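Local coordinates for protein Dye type peroxidase A (Streptomyces lividans 1326, PDB 6GZW) that probably uses its haem to reduce peroxide and oxidise substrates such as dyes, as other dye-decolourising peroxidases do, at residues W127-A132 and R302-H307; V155-N160 and V221-I226. All coordinates share one frame; numbering follows the deposited sequence.

Interaction 1 of 2, residues W127-A132 and R302-H307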
# COMPACT_ATOMS: atom_id res chain seq x y z
N TRP A 127 4.07 16.93 12.24
CA TRP A 127 3.96 15.53 11.78
C TRP A 127 2.55 15.04 11.96
O TRP A 127 1.91 15.35 12.96
CB TRP A 127 4.92 14.70 12.61
CG TRP A 127 4.95 13.22 12.36
CD1 TRP A 127 5.53 12.54 11.30
CD2 TRP A 127 4.41 12.21 13.23
NE1 TRP A 127 5.38 11.20 11.48
CE2 TRP A 127 4.71 10.96 12.65
CE3 TRP A 127 3.72 12.25 14.46
CZ2 TRP A 127 4.33 9.74 13.26
CZ3 TRP A 127 3.32 11.04 15.05
CH2 TRP A 127 3.65 9.80 14.47
N VAL A 128 2.04 14.30 10.97
CA VAL A 128 0.76 13.61 11.12
C VAL A 128 0.94 12.15 10.77
O VAL A 128 1.58 11.83 9.75
CB VAL A 128 -0.33 14.22 10.20
CG1 VAL A 128 -1.68 13.59 10.54
CG2 VAL A 128 -0.36 15.73 10.35
N GLN A 129 0.36 11.28 11.61
CA GLN A 129 0.31 9.84 11.35
C GLN A 129 -1.12 9.43 11.08
O GLN A 129 -2.02 9.64 11.90
CB GLN A 129 0.85 9.07 12.56
CG GLN A 129 0.73 7.54 12.46
CD GLN A 129 1.14 6.88 13.76
OE1 GLN A 129 0.45 7.02 14.79
NE2 GLN A 129 2.24 6.17 13.73
N ILE A 130 -1.33 8.83 9.91
CA ILE A 130 -2.63 8.32 9.54
C ILE A 130 -2.54 6.81 9.37
O ILE A 130 -1.62 6.33 8.71
CB ILE A 130 -3.09 8.97 8.23
CG1 ILE A 130 -3.31 10.46 8.52
CG2 ILE A 130 -4.37 8.30 7.70
CD1 ILE A 130 -3.39 11.29 7.30
N GLY A 131 -3.47 6.08 9.97
CA GLY A 131 -3.60 4.65 9.78
C GLY A 131 -5.02 4.15 9.78
O GLY A 131 -5.90 4.75 10.41
N ALA A 132 -5.26 3.09 9.02
CA ALA A 132 -6.54 2.43 8.96
C ALA A 132 -6.38 1.06 8.35
O ALA A 132 -5.34 0.76 7.75
CB ALA A 132 -7.55 3.26 8.14
N ARG A 302 5.47 0.69 17.20
CA ARG A 302 4.21 0.58 16.51
C ARG A 302 4.45 1.00 15.04
O ARG A 302 4.06 2.10 14.63
CB ARG A 302 3.15 1.45 17.19
CG ARG A 302 1.73 1.27 16.73
CD ARG A 302 0.74 2.19 17.42
NE ARG A 302 -0.56 2.02 16.81
CZ ARG A 302 -0.96 2.60 15.69
NH1 ARG A 302 -0.17 3.45 15.03
NH2 ARG A 302 -2.18 2.33 15.24
N PRO A 303 5.09 0.10 14.27
CA PRO A 303 5.61 0.42 12.93
C PRO A 303 4.64 0.16 11.80
O PRO A 303 3.57 -0.43 12.01
CB PRO A 303 6.78 -0.59 12.82
CG PRO A 303 6.25 -1.80 13.50
CD PRO A 303 5.55 -1.24 14.71
N PHE A 304 5.07 0.55 10.62
CA PHE A 304 4.55 0.04 9.38
C PHE A 304 5.72 -0.45 8.54
O PHE A 304 6.83 0.11 8.61
CB PHE A 304 3.83 1.14 8.60
CG PHE A 304 2.64 1.73 9.32
CD1 PHE A 304 2.82 2.79 10.18
CD2 PHE A 304 1.36 1.25 9.11
CE1 PHE A 304 1.75 3.35 10.84
CE2 PHE A 304 0.27 1.82 9.75
CZ PHE A 304 0.48 2.86 10.64
N SER A 305 5.48 -1.45 7.69
CA SER A 305 6.49 -1.86 6.71
C SER A 305 6.32 -0.98 5.45
O SER A 305 5.28 -0.33 5.28
CB SER A 305 6.37 -3.35 6.38
OG SER A 305 6.70 -4.14 7.53
N TYR A 306 7.38 -0.85 4.65
CA TYR A 306 7.30 -0.10 3.39
C TYR A 306 8.00 -0.80 2.26
O TYR A 306 8.94 -1.60 2.46
CB TYR A 306 7.80 1.35 3.54
CG TYR A 306 9.32 1.54 3.66
CD1 TYR A 306 10.12 1.74 2.53
CD2 TYR A 306 9.95 1.54 4.89
CE1 TYR A 306 11.50 1.92 2.63
CE2 TYR A 306 11.34 1.73 4.99
CZ TYR A 306 12.10 1.95 3.88
OH TYR A 306 13.47 2.15 3.99
N HIS A 307 7.51 -0.51 1.08
CA HIS A 307 8.13 -0.88 -0.17
C HIS A 307 7.73 0.13 -1.23
O HIS A 307 6.56 0.22 -1.56
CB HIS A 307 7.70 -2.24 -0.60
CG HIS A 307 8.17 -2.56 -1.98
ND1 HIS A 307 9.50 -2.72 -2.29
CD2 HIS A 307 7.49 -2.65 -3.15
CE1 HIS A 307 9.62 -2.93 -3.59
NE2 HIS A 307 8.42 -2.90 -4.13
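Gln129 meets Arg302 and Phe304 across the interior of the dimeric alpha-beta barrel fold of dye-decolourising peroxidases. The two strands are not neighbours in the sheet, and no hydrogen bond joins the segments. Strand 126-132 pairs its backbone with strands 29-37 and 83-89 instead.

The first kind of contact is polar but loose. Gln129 has CG anti to the backbone N (chi1 175°), and its extended chain carries the amide inward. There CD comes to 3.9 Å from Arg302 NH1. The amide and guanidinium planes are turned 56° from each other. Arg302 also reaches in with an extended chain, but its firm bonds lie outside the contact. NE is hydrogen-bonded to Thr24 O, and NH2 to Gln27 OE1 and Pro25 O. These bonds fix the guanidinium, and the glutamine amide lies against its NH1.

The second kind is amide against ring. The amide of Gln129 comes to the edge of the Phe304 ring at CE1, steeply tilted to it, with 74° between the planes. An alanine in place of Gln129 would probably open a gap here and leave both Arg302 NH1 and the Phe304 edge without this neighbour. The buried Gln129 side chain also packs on Leu32 and Val323.

The third kind is ring against backbone. Phe304 CZ lies 4.5 Å from Ile130 O. Gly131 has no side chain; a beta carbon there would point toward the ring and fall about 3.5 Å from Phe304 CZ, a tight fit. Within strand 126-132, the Trp127 indole lies forward along its own chain, and Gln129 N stands 4.3 Å above the centre of the Trp127 ring.

Interaction 2 of 2, residues V155-N160 and V221-I226. With HEM (protoporphyrin IX containing Fe), chain C.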
# COMPACT_ATOMS: atom_id res chain seq x y z
N VAL A 155 3.69 20.26 2.29
CA VAL A 155 4.20 18.91 2.54
C VAL A 155 5.70 18.94 2.39
O VAL A 155 6.25 19.28 1.32
CB VAL A 155 3.58 17.90 1.56
CG1 VAL A 155 4.22 16.51 1.70
CG2 VAL A 155 2.09 17.82 1.78
N ARG A 156 6.38 18.59 3.47
CA ARG A 156 7.83 18.45 3.47
C ARG A 156 8.23 17.05 2.98
O ARG A 156 9.11 16.90 2.15
CB ARG A 156 8.37 18.69 4.89
CG ARG A 156 9.88 18.60 4.99
CD ARG A 156 10.37 18.74 6.43
NE ARG A 156 11.82 18.57 6.43
CZ ARG A 156 12.71 19.48 6.07
NH1 ARG A 156 12.32 20.72 5.76
NH2 ARG A 156 13.99 19.16 6.04
N TRP A 157 7.59 16.04 3.54
CA TRP A 157 7.83 14.64 3.14
C TRP A 157 6.62 13.78 3.47
O TRP A 157 5.79 14.14 4.29
CB TRP A 157 9.11 14.05 3.73
CG TRP A 157 9.26 14.02 5.22
CD1 TRP A 157 9.97 14.87 5.97
CD2 TRP A 157 8.72 13.03 6.13
NE1 TRP A 157 9.91 14.51 7.30
CE2 TRP A 157 9.15 13.38 7.42
CE3 TRP A 157 7.92 11.90 5.98
CZ2 TRP A 157 8.79 12.65 8.55
CZ3 TRP A 157 7.56 11.18 7.09
CH2 TRP A 157 8.00 11.56 8.37
N GLN A 158 6.51 12.67 2.77
CA GLN A 158 5.37 11.77 2.99
C GLN A 158 5.77 10.37 2.61
O GLN A 158 6.43 10.16 1.54
CB GLN A 158 4.14 12.25 2.22
CG GLN A 158 2.83 11.53 2.61
CD GLN A 158 2.56 10.31 1.76
OE1 GLN A 158 2.47 10.43 0.56
NE2 GLN A 158 2.35 9.17 2.38
N MET A 159 5.45 9.43 3.51
CA MET A 159 5.80 7.99 3.35
C MET A 159 4.56 7.12 3.49
O MET A 159 3.74 7.33 4.39
CB MET A 159 6.88 7.59 4.37
CG MET A 159 8.16 8.37 4.21
SD MET A 159 9.38 8.01 5.47
CE MET A 159 10.44 9.42 5.19
N ASN A 160 4.45 6.08 2.67
CA ASN A 160 3.40 5.08 2.78
C ASN A 160 3.91 3.83 3.46
O ASN A 160 5.04 3.42 3.23
CB ASN A 160 2.95 4.61 1.41
CG ASN A 160 2.36 5.71 0.55
OD1 ASN A 160 1.78 6.70 1.07
ND2 ASN A 160 2.49 5.53 -0.79
N VAL A 221 7.56 10.84 19.90
CA VAL A 221 7.72 9.83 18.84
C VAL A 221 9.06 10.05 18.13
O VAL A 221 9.45 11.19 17.84
CB VAL A 221 6.51 9.84 17.87
CG1 VAL A 221 6.40 11.13 17.08
CG2 VAL A 221 6.56 8.65 16.92
N VAL A 222 9.77 8.95 17.89
CA VAL A 222 10.91 8.95 16.99
C VAL A 222 10.52 8.05 15.83
O VAL A 222 10.16 6.89 16.04
CB VAL A 222 12.20 8.44 17.67
CG1 VAL A 222 13.33 8.26 16.65
CG2 VAL A 222 12.59 9.41 18.78
N VAL A 223 10.53 8.63 14.62
CA VAL A 223 10.28 7.94 13.35
C VAL A 223 11.65 7.70 12.73
O VAL A 223 12.46 8.63 12.65
CB VAL A 223 9.46 8.84 12.43
CG1 VAL A 223 9.25 8.21 11.06
CG2 VAL A 223 8.14 9.19 13.08
N ARG A 224 11.88 6.47 12.26
CA ARG A 224 13.07 6.15 11.45
C ARG A 224 12.66 5.37 10.24
O ARG A 224 11.97 4.35 10.37
CB ARG A 224 14.10 5.32 12.26
CG ARG A 224 14.48 5.95 13.60
CD ARG A 224 15.37 7.17 13.47
NE ARG A 224 16.75 6.79 13.17
CZ ARG A 224 17.82 7.55 13.40
NH1 ARG A 224 17.69 8.81 13.85
NH2 ARG A 224 19.04 7.06 13.13
N ARG A 225 13.06 5.85 9.06
CA ARG A 225 12.86 5.12 7.83
C ARG A 225 14.09 4.21 7.73
O ARG A 225 15.16 4.69 7.38
CB ARG A 225 12.76 6.05 6.61
CG ARG A 225 12.49 5.32 5.29
CD ARG A 225 12.68 6.24 4.11
NE ARG A 225 12.43 5.58 2.82
CZ ARG A 225 11.21 5.33 2.33
NH1 ARG A 225 10.12 5.64 3.02
NH2 ARG A 225 11.08 4.74 1.15
N ILE A 226 13.91 2.92 8.00
CA ILE A 226 15.03 2.00 8.04
C ILE A 226 14.91 1.04 6.87
O ILE A 226 14.02 0.19 6.84
CB ILE A 226 15.08 1.22 9.37
CG1 ILE A 226 14.99 2.17 10.56
CG2 ILE A 226 16.35 0.39 9.43
CD1 ILE A 226 14.97 1.45 11.89
CHA HEM C . 12.74 -6.26 19.43
CHB HEM C . 13.45 -6.35 14.65
CHC HEM C . 15.00 -1.75 14.86
CHD HEM C . 14.28 -1.68 19.62
C1A HEM C . 12.80 -6.68 18.13
C2A HEM C . 12.49 -8.01 17.69
C3A HEM C . 12.70 -8.02 16.35
C4A HEM C . 13.14 -6.71 15.96
CMA HEM C . 12.48 -9.16 15.39
CAA HEM C . 12.04 -9.18 18.55
CBA HEM C . 10.54 -9.35 18.75
CGA HEM C . 9.97 -8.26 19.59
O1A HEM C . 10.01 -8.29 20.85
O2A HEM C . 9.44 -7.26 19.03
C1B HEM C . 13.92 -5.07 14.28
C2B HEM C . 14.18 -4.67 12.94
C3B HEM C . 14.63 -3.38 12.96
C4B HEM C . 14.61 -2.99 14.41
CMB HEM C . 14.05 -5.53 11.73
CAB HEM C . 14.95 -2.47 11.85
CBB HEM C . 14.44 -2.58 10.63
C1C HEM C . 14.99 -1.33 16.17
C2C HEM C . 15.39 -0.04 16.61
C3C HEM C . 15.20 -0.03 17.98
C4C HEM C . 14.65 -1.31 18.35
CMC HEM C . 15.96 1.07 15.79
CAC HEM C . 15.52 1.02 18.98
CBC HEM C . 16.41 2.02 18.86
C1D HEM C . 13.74 -2.94 19.89
C2D HEM C . 13.29 -3.26 21.26
C3D HEM C . 12.87 -4.54 21.22
C4D HEM C . 13.06 -4.98 19.81
CMD HEM C . 13.28 -2.33 22.47
CAD HEM C . 12.32 -5.33 22.40
CBD HEM C . 13.43 -5.95 23.25
CGD HEM C . 12.85 -6.65 24.44
O1D HEM C . 12.62 -7.89 24.40
O2D HEM C . 12.58 -5.99 25.46
NA HEM C . 13.29 -5.92 17.08
NB HEM C . 14.21 -4.06 15.10
NC HEM C . 14.60 -2.10 17.22
ND HEM C . 13.67 -4.01 19.08
FE HEM C . 13.96 -4.05 17.17
O HOH W 1 7.45 4.78 2.38
O HOH W 2 12.13 -3.34 16.83
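Trp157 meets Val223 through apolar contact, with CH2 4.5 Å from Val223 CG1. Together with Arg156, Trp157 faces Ala34 of strand 29-37 in a classic beta bulge. Trp157 NE1 is hydrogen-bonded to Asn123 O, which anchors the indole. Gln158 NE2 gives a nearly straight bond of 2.9 Å to Asn160 OD1, reaching it from above the carbonyl plane. Gln158 OE1 is bonded to His307 NE2 of the second subunit.

Strands 153-162 and 219-228 belong to the two halves of the dimeric alpha-beta barrel and face each other across its interior. Strand 219-228 also borders the haem, where Ile226 CG2 lies 3.7 Å from haem CBB.

Met159 has CG beside the backbone N (chi1 -61°), and its extended chain runs toward Arg225. Its CE lies 3.6 Å above the Trp157 ring plane, near the rim. Its SD accepts a weak bond of 3.5 Å from Arg225 NH1, near the guanidinium plane. Arg225 NH2 forms salt bridges to Asp308 and Asp317. At Asn160, water 1 donates to the backbone O and accepts from Arg225 NH1 at 2.9 Å, in the guanidinium plane.

Overall arrangement
From the N terminus, the chain lays down strands 29-37 and 83-89 before strand 126-132, then helix 135-149 and strand 153-162. Segment 221-226 comes back to 155-160, with 60 residues between them, and closes the loop of interaction 2. Segment 302-307 later comes back to 127-132, with 169 residues between them, and closes the loop of interaction 1. Interaction 2 is therefore nested inside interaction 1. Both tie the N-terminal half of the barrel to the C-terminal, haem-binding half. Their centres are about 8 Å apart. They touch where Tyr306 forms a cation-pi contact with Arg225 and where Trp127 packs on Val221. His307 also packs on Asn160 of the second subunit.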